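Side-chain contact in alpha-1,2-mannosidase (Bacteroides thetaiotaomicron, PDB 2WW2), which hydrolyses alpha-mannosides with inversion of configuration, as a calcium-dependent glycoside hydrolase of family GH92 from a human gut symbiont: residues G330-F335 with G583-Q588. Sequence-based numbering, arbitrary orientation. Where two conformers were deposited one is given.
Sequences GFWDTF and GNQPVQ
Q585 sets its CG over one face of the W332 indole and at the same time reaches D333, so a single glutamine ties the short helix 331-334 to the loop between helices 565-577 and 600-613 in the GH92 catalytic domain, whose family belongs to the six-hairpin glycosidase clan. It illustrates how one side chain can pack and bond at once. The tight part is the indole: CG of Q585, with CB beside it, lies below the six-membered ring near its CH2–CZ3 edge, while the amide reaches past that edge, Q585 CD being 3.3 Å from W332 CH2. There the amide plane stands 33° from that of the ring. With its CG anti to the backbone N, W332 extends its benzo end toward the loop. A bend at chi2 turns the Q585 amide along the outer edge of the indole toward D333. In the D333 conformer described here, NE2 donates to D333 OD1 at 2.6 Å, bent to 145° at the hydrogen and entering the syn lone pair of the carboxylate.

The looser side is wetter and only partly buried at D333. There, for the same conformer, a water donates to D333 O and OD1 and accepts from Q588 NE2, bridging where the side chains do not touch, and D333 OD2 hydrogen-bonds a glycerol, probably from the crystallisation liquor, which may mark a pocket. Q588 NE2 also donates to G583 O at 3.2 Å, nearly straight at 170° but from above the carbonyl plane.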
loop_
_atom_site.group_PDB
_atom_site.type_symbol
_atom_site.label_atom_id
_atom_site.label_comp_id
_atom_site.label_asym_id
_atom_site.label_seq_id
_atom_site.Cartn_x
_atom_site.Cartn_y
_atom_site.Cartn_z
ATOM N N GLY A 330 18.854 -2.376 -26.732
ATOM C CA GLY A 330 19.495 -2.222 -25.427
ATOM C C GLY A 330 19.853 -3.592 -24.863
ATOM O O GLY A 330 18.992 -4.313 -24.347
ATOM N N PHE A 331 21.124 -3.947 -24.950
ATOM C CA PHE A 331 21.557 -5.256 -24.504
ATOM C C PHE A 331 21.227 -5.502 -23.032
ATOM O O PHE A 331 21.024 -6.638 -22.645
ATOM C CB PHE A 331 23.049 -5.454 -24.741
ATOM C CG PHE A 331 23.449 -5.477 -26.197
ATOM C CD1 PHE A 331 22.546 -5.867 -27.189
ATOM C CD2 PHE A 331 24.757 -5.160 -26.567
ATOM C CE1 PHE A 331 22.926 -5.896 -28.519
ATOM C CE2 PHE A 331 25.160 -5.204 -27.927
ATOM C CZ PHE A 331 24.244 -5.564 -28.889
ATOM N N TRP A 332 21.182 -4.438 -22.224
ATOM C CA TRP A 332 20.824 -4.559 -20.812
ATOM C C TRP A 332 19.500 -5.292 -20.683
ATOM O O TRP A 332 19.260 -6.055 -19.742
ATOM C CB TRP A 332 20.722 -3.177 -20.143
ATOM C CG TRP A 332 20.350 -3.271 -18.699
ATOM C CD1 TRP A 332 21.152 -3.676 -17.659
ATOM C CD2 TRP A 332 19.068 -2.995 -18.134
ATOM N NE1 TRP A 332 20.450 -3.636 -16.475
ATOM C CE2 TRP A 332 19.166 -3.223 -16.737
ATOM C CE3 TRP A 332 17.843 -2.569 -18.670
ATOM C CZ2 TRP A 332 18.079 -3.040 -15.867
ATOM C CZ3 TRP A 332 16.762 -2.392 -17.808
ATOM C CH2 TRP A 332 16.886 -2.626 -16.423
ATOM N N ASP A 333 18.628 -5.071 -21.646
ATOM C CA ASP A 333 17.338 -5.775 -21.674
ATOM C C ASP A 333 17.436 -7.094 -22.429
ATOM O O ASP A 333 16.986 -8.156 -21.945
ATOM C CB ASP A 333 16.267 -4.930 -22.363
ATOM C CG ASP A 333 15.529 -4.021 -21.404
ATOM O OD1 ASP A 333 15.082 -4.486 -20.330
ATOM O OD2 ASP A 333 15.382 -2.845 -21.739
ATOM N N THR A 334 17.998 -7.034 -23.628
ATOM C CA THR A 334 17.855 -8.159 -24.567
ATOM C C THR A 334 18.836 -9.335 -24.359
ATOM O O THR A 334 18.649 -10.379 -24.947
ATOM C CB THR A 334 17.909 -7.669 -26.033
ATOM O OG1 THR A 334 19.192 -7.070 -26.288
ATOM C CG2 THR A 334 16.781 -6.647 -26.296
ATOM N N PHE A 335 19.869 -9.179 -23.525
ATOM C CA PHE A 335 20.780 -10.317 -23.290
ATOM C C PHE A 335 20.085 -11.444 -22.525
ATOM O O PHE A 335 20.496 -12.599 -22.604
ATOM C CB PHE A 335 22.043 -9.889 -22.520
ATOM C CG PHE A 335 21.894 -9.931 -21.002
ATOM C CD1 PHE A 335 22.039 -11.123 -20.306
ATOM C CD2 PHE A 335 21.672 -8.763 -20.272
ATOM C CE1 PHE A 335 21.921 -11.159 -18.901
ATOM C CE2 PHE A 335 21.572 -8.793 -18.867
ATOM C CZ PHE A 335 21.681 -9.995 -18.194
ATOM N N GLY A 583 8.549 -8.524 -14.793
ATOM C CA GLY A 583 9.080 -7.648 -15.819
ATOM C C GLY A 583 10.302 -6.893 -15.332
ATOM O O GLY A 583 11.149 -6.496 -16.134
ATOM N N ASN A 584 10.392 -6.681 -14.023
ATOM C CA ASN A 584 11.546 -5.980 -13.487
ATOM C C ASN A 584 12.792 -6.824 -13.748
ATOM O O ASN A 584 12.867 -7.996 -13.360
ATOM C CB ASN A 584 11.354 -5.635 -12.011
ATOM C CG ASN A 584 12.423 -4.671 -11.483
ATOM O OD1 ASN A 584 12.143 -3.510 -11.146
ATOM N ND2 ASN A 584 13.644 -5.161 -11.392
ATOM N N GLN A 585 13.750 -6.232 -14.449
ATOM C CA GLN A 585 14.851 -6.992 -15.052
ATOM C C GLN A 585 15.615 -7.925 -14.098
ATOM O O GLN A 585 15.758 -9.117 -14.387
ATOM C CB GLN A 585 15.798 -6.044 -15.816
ATOM C CG GLN A 585 15.251 -5.558 -17.182
ATOM C CD GLN A 585 14.185 -4.460 -17.061
ATOM O OE1 GLN A 585 13.882 -3.977 -15.973
ATOM N NE2 GLN A 585 13.624 -4.065 -18.188
ATOM N N PRO A 586 16.125 -7.399 -12.970
ATOM C CA PRO A 586 16.911 -8.271 -12.106
ATOM C C PRO A 586 16.130 -9.427 -11.465
ATOM O O PRO A 586 16.755 -10.293 -10.864
ATOM C CB PRO A 586 17.440 -7.315 -11.023
ATOM C CG PRO A 586 16.467 -6.163 -11.038
ATOM C CD PRO A 586 16.131 -6.003 -12.486
ATOM N N VAL A 587 14.800 -9.436 -11.550
ATOM C CA VAL A 587 14.053 -10.600 -11.055
ATOM C C VAL A 587 13.332 -11.393 -12.152
ATOM O O VAL A 587 12.570 -12.293 -11.833
ATOM C CB VAL A 587 13.062 -10.261 -9.908
ATOM C CG1 VAL A 587 13.823 -9.828 -8.665
ATOM C CG2 VAL A 587 12.063 -9.211 -10.350
ATOM N N GLN A 588 13.587 -11.098 -13.427
ATOM C CA GLN A 588 12.961 -11.876 -14.520
ATOM C C GLN A 588 13.230 -13.392 -14.401
ATOM O O GLN A 588 12.389 -14.208 -14.748
ATOM C CB GLN A 588 13.437 -11.384 -15.892
ATOM C CG GLN A 588 12.789 -10.071 -16.320
ATOM C CD GLN A 588 13.354 -9.521 -17.633
ATOM O OE1 GLN A 588 14.153 -10.183 -18.311
ATOM N NE2 GLN A 588 12.928 -8.315 -17.997
HETATM O O HOH W 1 14.366 -7.475 -20.330
#